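Local structure of hypothetical protein (Chromobacterium violaceum, 2O3I) at residues 284-289 with 353-358. The protein is of unknown function but contains the two domains of the S-methyl thiohydantoin desulfurase-like family. The protein carries 2 engineered substitutions. Sequence-based numbering, arbitrary orientation.
Sequences VVLEDG and AAVIAL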
ATOM      1  N   VAL A 284      -9.729  -7.210  29.346  1.00 39.40           N
ATOM      2  CA  VAL A 284      -9.127  -7.665  30.591  1.00 39.99           C
ATOM      3  C   VAL A 284     -10.235  -7.520  31.625  1.00 40.47           C
ATOM      4  O   VAL A 284     -10.972  -6.530  31.622  1.00 39.81           O
ATOM      5  CB  VAL A 284      -7.890  -6.815  31.011  1.00 40.32           C
ATOM      6  CG1 VAL A 284      -6.838  -6.839  29.908  1.00 39.86           C
ATOM      7  CG2 VAL A 284      -8.303  -5.401  31.327  1.00 42.78           C
ATOM      8  N   VAL A 285     -10.367  -8.520  32.490  1.00 40.85           N
ATOM      9  CA  VAL A 285     -11.407  -8.511  33.505  1.00 40.59           C
ATOM     10  C   VAL A 285     -10.827  -8.470  34.910  1.00 40.96           C
ATOM     11  O   VAL A 285      -9.795  -9.072  35.188  1.00 40.69           O
ATOM     12  CB  VAL A 285     -12.307  -9.763  33.361  1.00 41.84           C
ATOM     13  CG1 VAL A 285     -13.506  -9.668  34.305  1.00 40.58           C
ATOM     14  CG2 VAL A 285     -12.760  -9.906  31.910  1.00 40.21           C
ATOM     15  N   LEU A 286     -11.501  -7.738  35.788  1.00 43.09           N
ATOM     16  CA  LEU A 286     -11.090  -7.610  37.178  1.00 44.60           C
ATOM     17  C   LEU A 286     -12.308  -7.889  38.045  1.00 47.22           C
ATOM     18  O   LEU A 286     -13.398  -7.383  37.772  1.00 46.17           O
ATOM     19  CB  LEU A 286     -10.579  -6.197  37.471  1.00 44.13           C
ATOM     20  CG  LEU A 286      -9.325  -5.689  36.758  1.00 44.33           C
ATOM     21  CD1 LEU A 286      -9.634  -5.382  35.300  1.00 42.26           C
ATOM     22  CD2 LEU A 286      -8.826  -4.440  37.465  1.00 44.38           C
ATOM     23  N   GLU A 287     -12.127  -8.696  39.085  1.00 50.74           N
ATOM     24  CA  GLU A 287     -13.224  -9.019  39.984  1.00 53.74           C
ATOM     25  C   GLU A 287     -12.951  -8.545  41.406  1.00 54.45           C
ATOM     26  O   GLU A 287     -11.838  -8.670  41.917  1.00 53.73           O
ATOM     27  CB  GLU A 287     -13.495 -10.527  39.963  1.00 55.68           C
ATOM     28  CG  GLU A 287     -14.086 -11.018  38.646  1.00 60.59           C
ATOM     29  CD  GLU A 287     -14.588 -12.453  38.718  1.00 64.00           C
ATOM     30  OE1 GLU A 287     -13.758 -13.373  38.888  1.00 65.16           O
ATOM     31  OE2 GLU A 287     -15.818 -12.659  38.609  1.00 65.77           O
ATOM     32  N   ASP A 288     -13.981  -7.990  42.036  1.00 56.89           N
ATOM     33  CA  ASP A 288     -13.880  -7.476  43.396  1.00 59.87           C
ATOM     34  C   ASP A 288     -14.991  -8.089  44.248  1.00 60.77           C
ATOM     35  O   ASP A 288     -15.774  -7.377  44.875  1.00 61.08           O
ATOM     36  CB  ASP A 288     -14.000  -5.946  43.377  1.00 61.20           C
ATOM     37  CG  ASP A 288     -13.830  -5.325  44.751  1.00 64.13           C
ATOM     38  OD1 ASP A 288     -12.808  -5.610  45.412  1.00 65.11           O
ATOM     39  OD2 ASP A 288     -14.715  -4.545  45.168  1.00 65.57           O
ATOM     40  N   GLY A 289     -15.049  -9.418  44.258  1.00 61.83           N
ATOM     41  CA  GLY A 289     -16.065 -10.117  45.027  1.00 61.74           C
ATOM     42  C   GLY A 289     -17.462  -9.766  44.558  1.00 62.42           C
ATOM     43  O   GLY A 289     -18.090  -8.856  45.097  1.00 61.97           O
ATOM     44  N   ALA A 353      -4.920  -5.079  41.526  1.00 41.28           N
ATOM     45  CA  ALA A 353      -4.843  -4.074  40.476  1.00 38.21           C
ATOM     46  C   ALA A 353      -6.059  -3.150  40.466  1.00 37.15           C
ATOM     47  O   ALA A 353      -7.182  -3.569  40.759  1.00 35.98           O
ATOM     48  CB  ALA A 353      -4.701  -4.757  39.123  1.00 36.55           C
ATOM     49  N   ALA A 354      -5.824  -1.889  40.119  1.00 34.50           N
ATOM     50  CA  ALA A 354      -6.888  -0.903  40.051  1.00 32.08           C
ATOM     51  C   ALA A 354      -6.968  -0.326  38.645  1.00 31.24           C
ATOM     52  O   ALA A 354      -6.038  -0.461  37.848  1.00 28.81           O
ATOM     53  CB  ALA A 354      -6.634   0.211  41.045  1.00 30.50           C
ATOM     54  N   VAL A 355      -8.091   0.314  38.354  1.00 29.94           N
ATOM     55  CA  VAL A 355      -8.306   0.942  37.062  1.00 29.46           C
ATOM     56  C   VAL A 355      -8.523   2.422  37.333  1.00 29.96           C
ATOM     57  O   VAL A 355      -9.434   2.806  38.075  1.00 28.84           O
ATOM     58  CB  VAL A 355      -9.543   0.362  36.350  1.00 30.84           C
ATOM     59  CG1 VAL A 355      -9.716   1.025  34.988  1.00 30.42           C
ATOM     60  CG2 VAL A 355      -9.402  -1.157  36.208  1.00 28.17           C
ATOM     61  N   ILE A 356      -7.667   3.250  36.742  1.00 29.75           N
ATOM     62  CA  ILE A 356      -7.742   4.689  36.917  1.00 28.51           C
ATOM     63  C   ILE A 356      -8.065   5.394  35.609  1.00 28.17           C
ATOM     64  O   ILE A 356      -7.547   5.043  34.552  1.00 28.26           O
ATOM     65  CB  ILE A 356      -6.410   5.247  37.478  1.00 29.17           C
ATOM     66  CG1 ILE A 356      -6.192   4.715  38.897  1.00 29.84           C
ATOM     67  CG2 ILE A 356      -6.430   6.776  37.487  1.00 27.96           C
ATOM     68  CD1 ILE A 356      -4.857   5.103  39.519  1.00 30.46           C
ATOM     69  N   ALA A 357      -8.948   6.383  35.690  1.00 27.58           N
ATOM     70  CA  ALA A 357      -9.317   7.157  34.518  1.00 25.57           C
ATOM     71  C   ALA A 357      -8.668   8.527  34.654  1.00 23.55           C
ATOM     72  O   ALA A 357      -8.630   9.105  35.739  1.00 23.20           O
ATOM     73  CB  ALA A 357     -10.834   7.294  34.424  1.00 23.07           C
ATOM     74  N   LEU A 358      -8.133   9.031  33.554  1.00 23.28           N
ATOM     75  CA  LEU A 358      -7.518  10.342  33.554  1.00 24.15           C
ATOM     76  C   LEU A 358      -8.323  11.215  32.599  1.00 24.91           C
ATOM     77  O   LEU A 358      -8.613  10.825  31.460  1.00 24.33           O
ATOM     78  CB  LEU A 358      -6.061  10.259  33.088  1.00 24.51           C
ATOM     79  CG  LEU A 358      -5.106   9.337  33.857  1.00 25.22           C
ATOM     80  CD1 LEU A 358      -3.741   9.318  33.155  1.00 24.72           C
ATOM     81  CD2 LEU A 358      -4.973   9.804  35.306  1.00 24.20           C
TER
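Leu286 reaches from strand 283-287 to Val355 and Ala353 of strand 352-358 with a single methyl: its CD2 lies 3.6 Å from CG2 of Val355 and 3.8 Å from the backbone O of Ala353. The leucine and valine side chains meet at a slant, branch against branch. In Val355 CG2 stands anti to the carbonyl carbon, beside the backbone N, and this turns that methyl to the leucine. Ala353 also points toward strand 283-287, but its lone methyl CB comes no nearer than 4.5 Å to CD2 of Leu286; so small a side chain suits a place where the leucine methyl also lies against the backbone O. No hydrogen bond links the segments, and their closest CA atoms, those of Leu286 and Ala353, are 7.9 Å apart. The reason is topological: both strands belong to the antiparallel sheet of the C-terminal S-Me-THD-like region, where strand 266-268 pairs with each of them, and its Leu268 touches both Leu286 and Ala353. Phe263 packs on Leu286 and Ile320 on Val355, and all three touching residues are buried. By contrast, Glu287, Asp288 and Gly289 are exposed where strand 283-287 runs out into a loop; carboxylates suit this watery side, and Gly289 readily adopts its positive phi of 61°.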